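Local coordinates for kinetochore protein Mis16 (Schizosaccharomyces japonicus, PDB 4XYH) that binds histone H4 and the CENP-A-specific chaperone Scm3, probably helping to bring CENP-A to centromeric chromatin, at residues H336-V342 and W390-W396. Residues are numbered along the deposited sequence; the frame is centred on the assembly and turned at random.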
ATOM      1  N   HIS A 336      -4.515 -12.388   7.790  1.00 21.52           N
ATOM      2  CA  HIS A 336      -5.088 -13.645   8.263  1.00 26.44           C
ATOM      3  C   HIS A 336      -4.055 -14.718   8.636  1.00 29.91           C
ATOM      4  O   HIS A 336      -4.353 -15.605   9.429  1.00 34.41           O
ATOM      5  CB  HIS A 336      -6.037 -14.221   7.204  1.00 25.74           C
ATOM      6  CG  HIS A 336      -7.159 -13.299   6.830  1.00 30.71           C
ATOM      7  ND1 HIS A 336      -7.324 -12.805   5.552  1.00 29.65           N
ATOM      8  CD2 HIS A 336      -8.169 -12.780   7.566  1.00 29.94           C
ATOM      9  CE1 HIS A 336      -8.387 -12.022   5.519  1.00 28.22           C
ATOM     10  NE2 HIS A 336      -8.917 -11.988   6.726  1.00 30.71           N
ATOM     11  N   ASP A 337      -2.854 -14.648   8.066  1.00 27.73           N
ATOM     12  CA  ASP A 337      -1.849 -15.704   8.250  1.00 25.02           C
ATOM     13  C   ASP A 337      -0.459 -15.129   8.481  1.00 27.31           C
ATOM     14  O   ASP A 337       0.146 -14.570   7.568  1.00 27.42           O
ATOM     15  CB  ASP A 337      -1.800 -16.635   7.036  1.00 22.98           C
ATOM     16  CG  ASP A 337      -3.097 -17.375   6.814  1.00 31.32           C
ATOM     17  OD1 ASP A 337      -3.440 -18.227   7.659  1.00 41.62           O
ATOM     18  OD2 ASP A 337      -3.771 -17.109   5.797  1.00 30.55           O
ATOM     19  N   GLU A 338       0.055 -15.303   9.687  1.00 21.98           N
ATOM     20  CA  GLU A 338       1.323 -14.719  10.087  1.00 23.89           C
ATOM     21  C   GLU A 338       2.494 -14.896   9.081  1.00 22.44           C
ATOM     22  O   GLU A 338       3.206 -13.943   8.801  1.00 23.51           O
ATOM     23  CB  GLU A 338       1.718 -15.282  11.458  1.00 21.63           C
ATOM     24  CG  GLU A 338       3.044 -14.759  11.996  1.00 29.12           C
ATOM     25  CD  GLU A 338       3.303 -15.208  13.428  1.00 30.73           C
ATOM     26  OE1 GLU A 338       2.352 -15.724  14.063  1.00 32.38           O
ATOM     27  OE2 GLU A 338       4.451 -15.051  13.908  1.00 28.61           O
ATOM     28  N   PRO A 339       2.694 -16.101   8.530  1.00 21.12           N
ATOM     29  CA  PRO A 339       3.890 -16.195   7.688  1.00 24.61           C
ATOM     30  C   PRO A 339       3.712 -15.749   6.224  1.00 27.04           C
ATOM     31  O   PRO A 339       4.637 -15.917   5.421  1.00 28.70           O
ATOM     32  CB  PRO A 339       4.224 -17.691   7.741  1.00 23.65           C
ATOM     33  CG  PRO A 339       2.933 -18.356   7.946  1.00 23.25           C
ATOM     34  CD  PRO A 339       2.037 -17.413   8.706  1.00 21.64           C
ATOM     35  N   ILE A 340       2.554 -15.197   5.881  1.00 22.03           N
ATOM     36  CA  ILE A 340       2.241 -14.879   4.499  1.00 22.42           C
ATOM     37  C   ILE A 340       2.358 -13.379   4.242  1.00 26.01           C
ATOM     38  O   ILE A 340       1.771 -12.572   4.970  1.00 26.30           O
ATOM     39  CB  ILE A 340       0.814 -15.341   4.138  1.00 24.33           C
ATOM     40  CG1 ILE A 340       0.636 -16.850   4.395  1.00 26.22           C
ATOM     41  CG2 ILE A 340       0.460 -14.950   2.711  1.00 21.74           C
ATOM     42  CD1 ILE A 340       1.410 -17.765   3.467  1.00 19.01           C
ATOM     43  N   LEU A 341       3.125 -13.009   3.222  1.00 24.36           N
ATOM     44  CA  LEU A 341       3.162 -11.622   2.757  1.00 24.83           C
ATOM     45  C   LEU A 341       3.168 -11.546   1.227  1.00 23.90           C
ATOM     46  O   LEU A 341       3.454 -12.523   0.537  1.00 20.98           O
ATOM     47  CB  LEU A 341       4.373 -10.870   3.323  1.00 27.01           C
ATOM     48  CG  LEU A 341       5.740 -11.068   2.679  1.00 28.08           C
ATOM     49  CD1 LEU A 341       6.738 -10.014   3.144  1.00 26.46           C
ATOM     50  CD2 LEU A 341       6.246 -12.440   3.042  1.00 30.99           C
ATOM     51  N   VAL A 342       2.814 -10.378   0.713  1.00 18.29           N
ATOM     52  CA  VAL A 342       2.693 -10.167  -0.710  1.00 22.36           C
ATOM     53  C   VAL A 342       3.565  -8.965  -1.100  1.00 23.29           C
ATOM     54  O   VAL A 342       3.698  -8.010  -0.326  1.00 20.95           O
ATOM     55  CB  VAL A 342       1.205  -9.952  -1.117  1.00 23.52           C
ATOM     56  CG1 VAL A 342       0.660  -8.608  -0.614  1.00 16.19           C
ATOM     57  CG2 VAL A 342       1.069 -10.030  -2.587  1.00 20.30           C
ATOM     58  N   TRP A 390      -4.616  -6.462   0.772  1.00 19.79           N
ATOM     59  CA  TRP A 390      -5.308  -7.664   1.241  1.00 20.83           C
ATOM     60  C   TRP A 390      -6.735  -7.343   1.648  1.00 17.49           C
ATOM     61  O   TRP A 390      -6.962  -6.400   2.383  1.00 20.54           O
ATOM     62  CB  TRP A 390      -4.612  -8.271   2.438  1.00 19.45           C
ATOM     63  CG  TRP A 390      -3.391  -9.026   2.143  1.00 21.76           C
ATOM     64  CD1 TRP A 390      -2.102  -8.565   2.214  1.00 24.74           C
ATOM     65  CD2 TRP A 390      -3.310 -10.401   1.778  1.00 20.57           C
ATOM     66  NE1 TRP A 390      -1.224  -9.573   1.899  1.00 25.39           N
ATOM     67  CE2 TRP A 390      -1.939 -10.709   1.617  1.00 20.29           C
ATOM     68  CE3 TRP A 390      -4.262 -11.406   1.566  1.00 24.89           C
ATOM     69  CZ2 TRP A 390      -1.493 -11.976   1.254  1.00 21.40           C
ATOM     70  CZ3 TRP A 390      -3.818 -12.667   1.199  1.00 27.13           C
ATOM     71  CH2 TRP A 390      -2.442 -12.941   1.048  1.00 21.51           C
ATOM     72  N   ASN A 391      -7.688  -8.135   1.180  1.00 18.00           N
ATOM     73  CA  ASN A 391      -9.070  -8.063   1.649  1.00 20.24           C
ATOM     74  C   ASN A 391      -9.147  -8.643   3.069  1.00 22.90           C
ATOM     75  O   ASN A 391      -8.792  -9.795   3.277  1.00 25.28           O
ATOM     76  CB  ASN A 391      -9.972  -8.822   0.664  1.00 22.37           C
ATOM     77  CG  ASN A 391     -11.443  -8.757   1.018  1.00 24.61           C
ATOM     78  OD1 ASN A 391     -11.812  -8.761   2.182  1.00 27.56           O
ATOM     79  ND2 ASN A 391     -12.295  -8.711  -0.005  1.00 25.18           N
ATOM     80  N   PRO A 392      -9.579  -7.842   4.057  1.00 23.25           N
ATOM     81  CA  PRO A 392      -9.629  -8.321   5.451  1.00 24.33           C
ATOM     82  C   PRO A 392     -10.888  -9.140   5.765  1.00 28.14           C
ATOM     83  O   PRO A 392     -10.987  -9.745   6.832  1.00 28.18           O
ATOM     84  CB  PRO A 392      -9.635  -7.019   6.259  1.00 23.18           C
ATOM     85  CG  PRO A 392     -10.439  -6.079   5.375  1.00 20.94           C
ATOM     86  CD  PRO A 392     -10.012  -6.432   3.948  1.00 23.37           C
ATOM     87  N   ASN A 393     -11.832  -9.143   4.829  1.00 25.98           N
ATOM     88  CA  ASN A 393     -13.131  -9.771   5.004  1.00 27.02           C
ATOM     89  C   ASN A 393     -13.174 -11.225   4.549  1.00 31.36           C
ATOM     90  O   ASN A 393     -13.903 -12.031   5.116  1.00 37.65           O
ATOM     91  CB  ASN A 393     -14.190  -8.984   4.230  1.00 23.48           C
ATOM     92  CG  ASN A 393     -14.184  -7.504   4.571  1.00 30.74           C
ATOM     93  OD1 ASN A 393     -14.171  -7.123   5.747  1.00 22.98           O
ATOM     94  ND2 ASN A 393     -14.197  -6.657   3.540  1.00 23.57           N
ATOM     95  N   ASN A 394     -12.436 -11.535   3.487  1.00 28.62           N
ATOM     96  CA  ASN A 394     -12.394 -12.875   2.914  1.00 27.97           C
ATOM     97  C   ASN A 394     -10.977 -13.423   2.930  1.00 30.14           C
ATOM     98  O   ASN A 394     -10.014 -12.684   2.760  1.00 34.67           O
ATOM     99  CB  ASN A 394     -12.896 -12.884   1.471  1.00 26.21           C
ATOM    100  CG  ASN A 394     -14.319 -12.417   1.342  1.00 32.21           C
ATOM    101  OD1 ASN A 394     -14.822 -11.669   2.179  1.00 37.22           O
ATOM    102  ND2 ASN A 394     -14.985 -12.854   0.286  1.00 30.54           N
ATOM    103  N   LYS A 395     -10.849 -14.725   3.103  1.00 29.80           N
ATOM    104  CA  LYS A 395      -9.554 -15.373   3.007  1.00 36.25           C
ATOM    105  C   LYS A 395      -9.018 -15.251   1.577  1.00 30.16           C
ATOM    106  O   LYS A 395      -9.766 -15.427   0.619  1.00 29.58           O
ATOM    107  CB  LYS A 395      -9.660 -16.851   3.409  1.00 38.94           C
ATOM    108  CG  LYS A 395     -10.021 -17.088   4.876  1.00 44.54           C
ATOM    109  CD  LYS A 395      -8.853 -16.739   5.784  1.00 48.12           C
ATOM    110  CE  LYS A 395      -7.594 -17.485   5.343  1.00 43.70           C
ATOM    111  NZ  LYS A 395      -6.481 -17.363   6.320  1.00 43.77           N
ATOM    112  N   TRP A 396      -7.737 -14.924   1.448  1.00 23.97           N
ATOM    113  CA  TRP A 396      -7.029 -15.024   0.174  1.00 25.59           C
ATOM    114  C   TRP A 396      -7.621 -14.232  -0.974  1.00 24.12           C
ATOM    115  O   TRP A 396      -7.584 -14.684  -2.118  1.00 26.32           O
ATOM    116  CB  TRP A 396      -6.911 -16.499  -0.238  1.00 21.82           C
ATOM    117  CG  TRP A 396      -5.980 -17.205   0.672  1.00 26.38           C
ATOM    118  CD1 TRP A 396      -6.312 -17.995   1.731  1.00 26.89           C
ATOM    119  CD2 TRP A 396      -4.554 -17.129   0.660  1.00 24.94           C
ATOM    120  NE1 TRP A 396      -5.182 -18.436   2.362  1.00 28.90           N
ATOM    121  CE2 TRP A 396      -4.086 -17.916   1.727  1.00 28.10           C
ATOM    122  CE3 TRP A 396      -3.627 -16.474  -0.154  1.00 23.91           C
ATOM    123  CZ2 TRP A 396      -2.731 -18.073   2.003  1.00 29.92           C
ATOM    124  CZ3 TRP A 396      -2.279 -16.634   0.119  1.00 30.31           C
ATOM    125  CH2 TRP A 396      -1.844 -17.426   1.189  1.00 28.42           C
TER
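Two consecutive blades of the WD40 beta-propeller meet here through equivalent turns, each joining the first strand of its blade to the second. In the 390-396 turn, Asn391 OD1 accepts hydrogen bonds from Asn393 N at 2.7 Å, an Asx turn, and from Asn394 N, with Asn394 N to Asn391 OD1 at 3.1 Å, which extends it to an Asx motif; the carbonyl of Pro392 is left facing the neighbouring blade. His336 uses it: NE2 donates to Pro392 O at 3.1 Å, close to the plane of the imidazole. Lys395 lies over one face of that ring, its CD 4.3 Å from the centroid in a CH-pi contact, and its ammonium continues to Asp337, where NZ and OD2 form a 2.8 Å salt bridge. Lys395 thus engages both His336 and Asp337, the latter opening the type I turn to Ile340 that leads into strand 340-345. Further in, the contact becomes apolar. Ile340 CG2 touches both indoles, 3.8 Å from Trp390 CZ2 and 3.7 Å from Trp396 CH2, while Val342 CG1 lies 4.0 Å from Trp390 CD1. The indole nitrogen of Trp390 is hydrogen-bonded to the carbonyl of Gln332, tying it to strand 328-333 of the same neighbouring blade. Trp396 stacks on Trp417 of the C-terminal helix 414-417. Asn391 and Pro392 touch Trp58, so the 390-396 turn also meets the following blade, which contains strand 56-58.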